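Local structure of p22 protein (Trypanosoma brucei, 3JV1) at residues E69-L74 against S90-E95; E32-D37 against M47-G52; E26-P31 against D159-W164. The protein serves as an accessory factor in RNA editing specific to cytochrome oxidase subunit II and belongs to the MAM33 family. One frame throughout, in Å; residues are numbered along the deposited sequence.

Interaction 1 (E69-L74 against S90-E95)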
loop_
_atom_site.group_PDB
_atom_site.type_symbol
_atom_site.label_atom_id
_atom_site.label_comp_id
_atom_site.label_asym_id
_atom_site.label_seq_id
_atom_site.Cartn_x
_atom_site.Cartn_y
_atom_site.Cartn_z
ATOM N N GLU A 69 -11.307 17.261 -11.484
ATOM C CA GLU A 69 -10.292 18.191 -11.001
ATOM C C GLU A 69 -9.173 17.382 -10.351
ATOM O O GLU A 69 -9.428 16.540 -9.495
ATOM C CB GLU A 69 -10.884 19.145 -9.960
ATOM C CG GLU A 69 -11.370 18.444 -8.698
ATOM C CD GLU A 69 -11.233 19.304 -7.455
ATOM O OE1 GLU A 69 -11.552 18.809 -6.351
ATOM O OE2 GLU A 69 -10.804 20.471 -7.579
ATOM N N ILE A 70 -7.936 17.651 -10.755
ATOM C CA ILE A 70 -6.769 16.947 -10.228
ATOM C C ILE A 70 -6.426 17.376 -8.800
ATOM O O ILE A 70 -6.153 18.550 -8.549
ATOM C CB ILE A 70 -5.532 17.206 -11.114
ATOM C CG1 ILE A 70 -5.893 16.984 -12.587
ATOM C CG2 ILE A 70 -4.389 16.289 -10.691
ATOM C CD1 ILE A 70 -4.822 17.427 -13.568
ATOM N N THR A 71 -6.440 16.421 -7.871
ATOM C CA THR A 71 -6.110 16.713 -6.480
ATOM C C THR A 71 -4.832 15.975 -6.082
ATOM O O THR A 71 -4.718 14.762 -6.269
ATOM C CB THR A 71 -7.256 16.305 -5.519
ATOM O OG1 THR A 71 -7.461 14.892 -5.583
ATOM C CG2 THR A 71 -8.544 17.007 -5.902
ATOM N N ARG A 72 -3.869 16.714 -5.541
ATOM C CA ARG A 72 -2.596 16.132 -5.127
ATOM C C ARG A 72 -2.472 16.022 -3.609
ATOM O O ARG A 72 -3.000 16.849 -2.870
ATOM C CB ARG A 72 -1.439 16.975 -5.662
ATOM C CG ARG A 72 -1.439 17.145 -7.173
ATOM C CD ARG A 72 -0.357 18.108 -7.634
ATOM N NE ARG A 72 -0.310 18.225 -9.092
ATOM C CZ ARG A 72 -1.332 18.622 -9.846
ATOM N NH1 ARG A 72 -2.490 18.939 -9.284
ATOM N NH2 ARG A 72 -1.195 18.709 -11.163
ATOM N N THR A 73 -1.782 14.988 -3.149
ATOM C CA THR A 73 -1.575 14.807 -1.725
ATOM C C THR A 73 -0.112 15.077 -1.412
ATOM O O THR A 73 0.774 14.797 -2.217
ATOM C CB THR A 73 -1.914 13.373 -1.254
ATOM O OG1 THR A 73 -1.177 12.427 -2.033
ATOM C CG2 THR A 73 -3.406 13.095 -1.388
ATOM N N LEU A 74 0.134 15.641 -0.242
ATOM C CA LEU A 74 1.489 15.926 0.178
ATOM C C LEU A 74 1.538 16.020 1.686
ATOM O O LEU A 74 0.516 16.203 2.338
ATOM C CB LEU A 74 1.989 17.228 -0.461
ATOM C CG LEU A 74 1.117 18.484 -0.406
ATOM C CD1 LEU A 74 1.240 19.157 0.946
ATOM C CD2 LEU A 74 1.563 19.452 -1.501
ATOM N N SER A 90 -3.715 17.934 1.100
ATOM C CA SER A 90 -3.976 17.786 -0.316
ATOM C C SER A 90 -4.304 19.161 -0.887
ATOM O O SER A 90 -4.821 20.031 -0.185
ATOM C CB SER A 90 -5.115 16.791 -0.553
ATOM O OG SER A 90 -6.231 17.083 0.258
ATOM N N VAL A 91 -3.954 19.372 -2.150
ATOM C CA VAL A 91 -4.221 20.641 -2.806
ATOM C C VAL A 91 -5.470 20.501 -3.658
ATOM O O VAL A 91 -5.512 19.698 -4.586
ATOM C CB VAL A 91 -3.041 21.081 -3.706
ATOM C CG1 VAL A 91 -3.425 22.317 -4.506
ATOM C CG2 VAL A 91 -1.821 21.379 -2.855
ATOM N N GLU A 92 -6.492 21.272 -3.315
ATOM C CA GLU A 92 -7.751 21.252 -4.040
ATOM C C GLU A 92 -8.055 22.670 -4.491
ATOM O O GLU A 92 -8.369 23.541 -3.680
ATOM C CB GLU A 92 -8.866 20.704 -3.143
ATOM C CG GLU A 92 -8.710 19.220 -2.841
ATOM C CD GLU A 92 -9.656 18.722 -1.766
ATOM O OE1 GLU A 92 -10.885 18.801 -1.962
ATOM O OE2 GLU A 92 -9.168 18.245 -0.719
ATOM N N ASP A 93 -7.922 22.890 -5.795
ATOM C CA ASP A 93 -8.155 24.190 -6.421
ATOM C C ASP A 93 -7.343 25.316 -5.791
ATOM O O ASP A 93 -7.896 26.245 -5.208
ATOM C CB ASP A 93 -9.640 24.557 -6.379
ATOM C CG ASP A 93 -9.991 25.674 -7.354
ATOM O OD1 ASP A 93 -9.921 25.434 -8.581
ATOM O OD2 ASP A 93 -10.328 26.791 -6.897
ATOM N N GLY A 94 -6.024 25.225 -5.909
ATOM C CA GLY A 94 -5.158 26.259 -5.373
ATOM C C GLY A 94 -5.139 26.459 -3.871
ATOM O O GLY A 94 -4.474 27.376 -3.389
ATOM N N GLU A 95 -5.849 25.622 -3.121
ATOM C CA GLU A 95 -5.862 25.759 -1.669
ATOM C C GLU A 95 -5.411 24.497 -0.956
ATOM O O GLU A 95 -5.602 23.389 -1.452
ATOM C CB GLU A 95 -7.260 26.116 -1.163
ATOM C CG GLU A 95 -7.835 27.403 -1.712
ATOM C CD GLU A 95 -9.017 27.886 -0.894
ATOM O OE1 GLU A 95 -9.941 27.079 -0.647
ATOM O OE2 GLU A 95 -9.019 29.072 -0.497
#
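Val91 lays its CG2 methyl against Leu74, 4.1 Å from Leu74 CD2, with the two branched side chains crossing obliquely. In Leu74, CG stands between the backbone N and the carbonyl carbon (chi1 49°), and from there the CD2 branch makes the touch. The pair illustrates how an antiparallel hairpin sorts its side chains. Val91 shares a face with its hydrogen-bonded partner Arg72, whereas the non-hydrogen-bonded pair Thr73 and Ser90 turns to the other face and meets through Thr73 CG2 and Ser90 CB at 4.2 Å. Val91 N donates to Arg72 O at 2.8 Å, although that oxygen is crowded in the model and its exact place is less certain. Beyond this bond the strands meet less regularly: Thr71 CA approaches Val91 O at 3.6 Å in a CA-H...O contact. Farther out, Thr71 CG2 packs on Glu92 CG at 3.8 Å, an aliphatic touch between two polar residues. The carboxylates of Glu69 and Glu92 come within 4.4 Å at their OE1 atoms, a proximity of like charge that would be expected to be mildly unfavourable. Ser90 OG makes a weak bond to Glu92 OE2. A type I' turn from Glu92 to Glu95 then reverses the chain, closed by Glu92 N to Glu95 O at 3.0 Å and by a weaker return bond; Asp93 and Gly94, at its centre, both have positive phi. Thr71 OG1 bonds to Asp64, Thr73 OG1 to Thr61 of strand 54-63, and Ser90 OG to Asn99 of strand 95-104. On the face of Arg72 and Val91 runs helix 152-181: Arg72 NH1 forms a salt bridge with Asp159 there, while Leu74 packs on Ile158 of the helix and on Leu58 and Leu60 of strand 54-63.

Interaction 2 (E32-D37 against M47-G52)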
loop_
_atom_site.group_PDB
_atom_site.type_symbol
_atom_site.label_atom_id
_atom_site.label_comp_id
_atom_site.label_asym_id
_atom_site.label_seq_id
_atom_site.Cartn_x
_atom_site.Cartn_y
_atom_site.Cartn_z
ATOM N N GLU A 32 9.854 32.559 -2.654
ATOM C CA GLU A 32 10.995 33.054 -1.881
ATOM C C GLU A 32 11.323 32.210 -0.645
ATOM O O GLU A 32 10.443 31.878 0.143
ATOM C CB GLU A 32 10.709 34.493 -1.442
ATOM C CG GLU A 32 11.916 35.302 -0.989
ATOM C CD GLU A 32 12.755 35.806 -2.148
ATOM O OE1 GLU A 32 12.167 36.306 -3.134
ATOM O OE2 GLU A 32 14.002 35.716 -2.070
ATOM N N GLY A 33 12.600 31.876 -0.478
ATOM C CA GLY A 33 13.022 31.088 0.668
ATOM C C GLY A 33 12.957 29.584 0.477
ATOM O O GLY A 33 13.637 28.834 1.175
ATOM N N TRP A 34 12.146 29.136 -0.472
ATOM C CA TRP A 34 12.007 27.707 -0.725
ATOM C C TRP A 34 13.048 27.154 -1.671
ATOM O O TRP A 34 13.417 27.794 -2.648
ATOM C CB TRP A 34 10.634 27.385 -1.313
ATOM C CG TRP A 34 9.500 27.559 -0.363
ATOM C CD1 TRP A 34 8.718 28.665 -0.212
ATOM C CD2 TRP A 34 8.985 26.573 0.535
ATOM N NE1 TRP A 34 7.738 28.425 0.722
ATOM C CE2 TRP A 34 7.878 27.147 1.196
ATOM C CE3 TRP A 34 9.348 25.256 0.846
ATOM C CZ2 TRP A 34 7.127 26.449 2.150
ATOM C CZ3 TRP A 34 8.599 24.559 1.800
ATOM C CH2 TRP A 34 7.501 25.162 2.437
ATOM N N THR A 35 13.520 25.955 -1.360
ATOM C CA THR A 35 14.477 25.264 -2.202
ATOM C C THR A 35 13.640 24.133 -2.779
ATOM O O THR A 35 12.656 23.724 -2.162
ATOM C CB THR A 35 15.632 24.670 -1.384
ATOM O OG1 THR A 35 16.565 24.049 -2.274
ATOM C CG2 THR A 35 15.118 23.621 -0.414
ATOM N N ILE A 36 13.991 23.639 -3.958
ATOM C CA ILE A 36 13.218 22.554 -4.531
ATOM C C ILE A 36 14.085 21.406 -5.013
ATOM O O ILE A 36 15.114 21.598 -5.654
ATOM C CB ILE A 36 12.304 23.041 -5.668
ATOM C CG1 ILE A 36 11.407 21.890 -6.122
ATOM C CG2 ILE A 36 13.127 23.573 -6.819
ATOM C CD1 ILE A 36 10.095 22.343 -6.727
ATOM N N ASP A 37 13.652 20.204 -4.666
ATOM C CA ASP A 37 14.354 18.989 -5.017
ATOM C C ASP A 37 13.503 18.257 -6.043
ATOM O O ASP A 37 12.637 17.456 -5.689
ATOM C CB ASP A 37 14.558 18.161 -3.743
ATOM C CG ASP A 37 15.084 16.774 -4.013
ATOM O OD1 ASP A 37 16.063 16.638 -4.775
ATOM O OD2 ASP A 37 14.516 15.815 -3.442
ATOM N N MET A 47 10.117 20.024 -1.323
ATOM C CA MET A 47 10.490 21.428 -1.179
ATOM C C MET A 47 10.889 21.649 0.276
ATOM O O MET A 47 10.328 21.028 1.171
ATOM C CB MET A 47 9.314 22.330 -1.529
ATOM C CG MET A 47 8.842 22.226 -2.972
ATOM S SD MET A 47 7.445 23.319 -3.323
ATOM C CE MET A 47 8.234 24.916 -3.131
ATOM N N ARG A 48 11.858 22.531 0.511
ATOM C CA ARG A 48 12.319 22.811 1.861
ATOM C C ARG A 48 12.643 24.290 2.062
ATOM O O ARG A 48 13.022 24.990 1.127
ATOM C CB ARG A 48 13.578 21.997 2.170
ATOM C CG ARG A 48 13.480 20.517 1.856
ATOM C CD ARG A 48 14.724 19.787 2.326
ATOM N NE ARG A 48 14.652 18.342 2.119
ATOM C CZ ARG A 48 14.702 17.745 0.931
ATOM N NH1 ARG A 48 14.817 18.462 -0.177
ATOM N NH2 ARG A 48 14.669 16.421 0.852
ATOM N N LYS A 49 12.486 24.758 3.292
ATOM C CA LYS A 49 12.807 26.137 3.640
ATOM C C LYS A 49 13.014 26.176 5.139
ATOM O O LYS A 49 12.448 25.362 5.865
ATOM C CB LYS A 49 11.671 27.094 3.270
ATOM C CG LYS A 49 10.374 26.836 4.019
ATOM C CD LYS A 49 9.427 28.033 3.958
ATOM C CE LYS A 49 9.922 29.170 4.843
ATOM N NZ LYS A 49 8.944 30.286 4.940
ATOM N N SER A 50 13.839 27.103 5.605
ATOM C CA SER A 50 14.060 27.221 7.037
ATOM C C SER A 50 13.117 28.288 7.576
ATOM O O SER A 50 12.657 29.163 6.843
ATOM C CB SER A 50 15.522 27.584 7.349
ATOM O OG SER A 50 15.942 28.746 6.660
ATOM N N HIS A 51 12.807 28.179 8.859
ATOM C CA HIS A 51 11.933 29.123 9.539
ATOM C C HIS A 51 12.596 29.289 10.897
ATOM O O HIS A 51 12.150 28.723 11.892
ATOM C CB HIS A 51 10.535 28.523 9.705
ATOM C CG HIS A 51 9.544 29.460 10.323
ATOM N ND1 HIS A 51 9.028 30.548 9.652
ATOM C CD2 HIS A 51 8.973 29.472 11.550
ATOM C CE1 HIS A 51 8.182 31.186 10.439
ATOM N NE2 HIS A 51 8.130 30.554 11.595
ATOM N N GLY A 52 13.683 30.051 10.930
ATOM C CA GLY A 52 14.397 30.213 12.178
ATOM C C GLY A 52 15.050 28.879 12.483
ATOM O O GLY A 52 15.750 28.325 11.635
#
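Arg48 O receives Thr35 N at 2.7 Å in a nearly straight bond (164° at the hydrogen). Trp34 CA also turns its hydrogen to this oxygen, at 3.4 Å. The reciprocal bond, Arg48 N to Thr35 O at 3.0 Å, completes the hydrogen-bonded antiparallel pair. Beside it, Thr35 CG2 presses on Arg48 CB at 3.4 Å. The indole of Trp34 is the centrepiece of the apolar contact. Lys49 lies over one of its faces, CG 3.5 Å from the centroid of the six-membered ring and almost exactly on its normal, in a CH-pi contact, while CD sits toward the rim, 3.3 Å from Trp34 CE2. The lysine thus spends its methylenes on the ring and takes its NZ onward to Arg148 O. Met47 crosses Trp34 at about a right angle, its CB 3.8 Å from CE3. The Met47 chain bends at chi3 (66°), which puts CE near Trp34 CB, while CG touches Ile36 CD1 at 4.0 Å. Asp37 lies alongside Arg48 without reaching a salt bridge, and its OD2 bonds to Thr46 instead. Strands 35-37 and 46-51 form an antiparallel beta hairpin, with 35-37 the outermost strand within this chain of the antiparallel sheet of the MAM33 fold.

Interaction 3 (E26-P31 against D159-W164)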
loop_
_atom_site.group_PDB
_atom_site.type_symbol
_atom_site.label_atom_id
_atom_site.label_comp_id
_atom_site.label_asym_id
_atom_site.label_seq_id
_atom_site.Cartn_x
_atom_site.Cartn_y
_atom_site.Cartn_z
ATOM N N GLU A 26 3.899 27.095 -18.502
ATOM C CA GLU A 26 5.112 27.889 -18.400
ATOM C C GLU A 26 5.720 27.576 -17.034
ATOM O O GLU A 26 4.993 27.255 -16.090
ATOM C CB GLU A 26 4.772 29.374 -18.513
ATOM C CG GLU A 26 5.981 30.277 -18.644
ATOM C CD GLU A 26 5.602 31.743 -18.692
ATOM O OE1 GLU A 26 4.860 32.135 -19.622
ATOM O OE2 GLU A 26 6.044 32.498 -17.799
ATOM N N LYS A 27 7.042 27.659 -16.924
ATOM C CA LYS A 27 7.707 27.356 -15.660
ATOM C C LYS A 27 7.533 28.430 -14.585
ATOM O O LYS A 27 7.970 29.569 -14.747
ATOM C CB LYS A 27 9.201 27.101 -15.875
ATOM C CG LYS A 27 9.896 26.643 -14.605
ATOM C CD LYS A 27 11.338 26.262 -14.838
ATOM C CE LYS A 27 11.938 25.682 -13.570
ATOM N NZ LYS A 27 13.330 25.220 -13.778
ATOM N N PRO A 28 6.899 28.062 -13.462
ATOM C CA PRO A 28 6.624 28.925 -12.309
ATOM C C PRO A 28 7.895 29.326 -11.578
ATOM O O PRO A 28 8.857 28.565 -11.530
ATOM C CB PRO A 28 5.741 28.051 -11.417
ATOM C CG PRO A 28 5.161 27.049 -12.347
ATOM C CD PRO A 28 6.309 26.731 -13.254
ATOM N N GLU A 29 7.898 30.526 -11.012
ATOM C CA GLU A 29 9.049 30.991 -10.252
ATOM C C GLU A 29 8.850 30.417 -8.857
ATOM O O GLU A 29 7.754 30.487 -8.304
ATOM C CB GLU A 29 9.087 32.523 -10.223
ATOM C CG GLU A 29 9.238 33.130 -11.613
ATOM C CD GLU A 29 9.219 34.645 -11.614
ATOM O OE1 GLU A 29 8.199 35.234 -11.185
ATOM O OE2 GLU A 29 10.225 35.245 -12.051
ATOM N N ILE A 30 9.901 29.828 -8.300
ATOM C CA ILE A 30 9.813 29.219 -6.980
ATOM C C ILE A 30 9.670 30.263 -5.885
ATOM O O ILE A 30 10.406 31.246 -5.860
ATOM C CB ILE A 30 11.050 28.347 -6.689
ATOM C CG1 ILE A 30 10.878 27.631 -5.348
ATOM C CG2 ILE A 30 12.295 29.209 -6.674
ATOM C CD1 ILE A 30 11.905 26.557 -5.099
ATOM N N PRO A 31 8.706 30.062 -4.970
ATOM C CA PRO A 31 8.454 30.986 -3.858
ATOM C C PRO A 31 9.720 31.296 -3.051
ATOM O O PRO A 31 10.540 30.414 -2.797
ATOM C CB PRO A 31 7.399 30.249 -3.031
ATOM C CG PRO A 31 6.633 29.487 -4.068
ATOM C CD PRO A 31 7.743 28.945 -4.949
ATOM N N ASP A 159 0.577 23.340 -7.958
ATOM C CA ASP A 159 -0.209 22.899 -9.113
ATOM C C ASP A 159 0.507 23.316 -10.384
ATOM O O ASP A 159 0.711 22.512 -11.293
ATOM C CB ASP A 159 -1.609 23.523 -9.121
ATOM C CG ASP A 159 -2.547 22.882 -8.120
ATOM O OD1 ASP A 159 -2.522 21.639 -7.987
ATOM O OD2 ASP A 159 -3.328 23.623 -7.480
ATOM N N GLN A 160 0.874 24.591 -10.443
ATOM C CA GLN A 160 1.580 25.125 -11.600
ATOM C C GLN A 160 2.886 24.383 -11.876
ATOM O O GLN A 160 3.160 24.006 -13.018
ATOM C CB GLN A 160 1.861 26.615 -11.405
ATOM C CG GLN A 160 0.727 27.527 -11.846
ATOM C CD GLN A 160 0.983 28.989 -11.503
ATOM O OE1 GLN A 160 2.083 29.506 -11.701
ATOM N NE2 GLN A 160 -0.044 29.664 -10.997
ATOM N N PHE A 161 3.694 24.166 -10.841
ATOM C CA PHE A 161 4.952 23.461 -11.045
ATOM C C PHE A 161 4.719 22.014 -11.490
ATOM O O PHE A 161 5.427 21.502 -12.347
ATOM C CB PHE A 161 5.806 23.465 -9.772
ATOM C CG PHE A 161 7.242 23.122 -10.026
ATOM C CD1 PHE A 161 8.114 24.078 -10.536
ATOM C CD2 PHE A 161 7.710 21.831 -9.824
ATOM C CE1 PHE A 161 9.431 23.753 -10.844
ATOM C CE2 PHE A 161 9.025 21.492 -10.130
ATOM C CZ PHE A 161 9.887 22.455 -10.642
ATOM N N SER A 162 3.727 21.359 -10.898
ATOM C CA SER A 162 3.413 19.977 -11.246
ATOM C C SER A 162 3.003 19.837 -12.704
ATOM O O SER A 162 3.388 18.881 -13.363
ATOM C CB SER A 162 2.297 19.436 -10.347
ATOM O OG SER A 162 2.769 19.192 -9.031
ATOM N N LEU A 163 2.212 20.783 -13.201
ATOM C CA LEU A 163 1.771 20.739 -14.588
ATOM C C LEU A 163 2.954 20.902 -15.523
ATOM O O LEU A 163 3.090 20.181 -16.514
ATOM C CB LEU A 163 0.762 21.847 -14.875
ATOM C CG LEU A 163 -0.653 21.664 -14.339
ATOM C CD1 LEU A 163 -1.463 22.895 -14.690
ATOM C CD2 LEU A 163 -1.290 20.408 -14.929
ATOM N N TRP A 164 3.814 21.855 -15.200
ATOM C CA TRP A 164 4.983 22.106 -16.018
ATOM C C TRP A 164 5.935 20.912 -16.038
ATOM O O TRP A 164 6.433 20.536 -17.096
ATOM C CB TRP A 164 5.711 23.347 -15.514
ATOM C CG TRP A 164 7.025 23.552 -16.166
ATOM C CD1 TRP A 164 7.266 24.175 -17.353
ATOM C CD2 TRP A 164 8.286 23.081 -15.692
ATOM N NE1 TRP A 164 8.605 24.119 -17.652
ATOM C CE2 TRP A 164 9.255 23.452 -16.648
ATOM C CE3 TRP A 164 8.693 22.376 -14.551
ATOM C CZ2 TRP A 164 10.613 23.144 -16.499
ATOM C CZ3 TRP A 164 10.039 22.069 -14.402
ATOM C CH2 TRP A 164 10.984 22.454 -15.372
#
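The irregular segment 26-31, in the loop between helix 2-18 and strand 35-37, runs extended over helix 152-181 and counter to its direction, with Lys27 CA 5.9 Å from Trp164 CA and Pro28 CA equally far from Phe161 CA. Lys27 lies over one face of the Trp164 indole: CB makes a CH-pi contact 3.7 Å from the centroid of the five-membered ring, CG rides above the middle of the ring system, and CD reaches Trp164 CZ2 at 3.6 Å. Lys27 CG is anti to its backbone N (chi1 -174°), and the chain beyond it is extended, following the indole toward its six-membered end. There CE also meets the edge of the Phe161 ring, 4.2 Å from CE1. Pro28 is the second point of attachment. Its CG sits 3.5 Å from Gln160 CB, the two side chains sliding past each other in opposite directions, and its CD touches both Phe161 CD1 at 4.2 Å and Trp164 CB at 4.1 Å. Phe161 is packed edge-to-face with Phe45. With polar bonding absent between the two segments, Lys27's methylenes on the indole and Pro28 on Gln160 and the helix backbone carry this contact, which implies cohesion through dispersion and CH-pi contacts.

How the interactions relate
Helix 152-181 ties the three contacts together. Interaction 3 closes a long loop of the chain, since its segments are 128 residues apart, and both hairpin contacts are nested inside that loop, interaction 2 finishing before interaction 1 begins. The two hairpin contacts share one antiparallel sheet without touching; their centres lie 20 Å apart and their nearest atoms about 7 Å. The centre of interaction 3 lies 14 Å from that of interaction 1 and 15 Å from that of interaction 2. It touches the first through Asp159 and the second through Ile30 and Phe161, which pack on Ile36. The helix and the chain before strand 35-37 therefore join separate parts of one sheet within this MAM33-family protein.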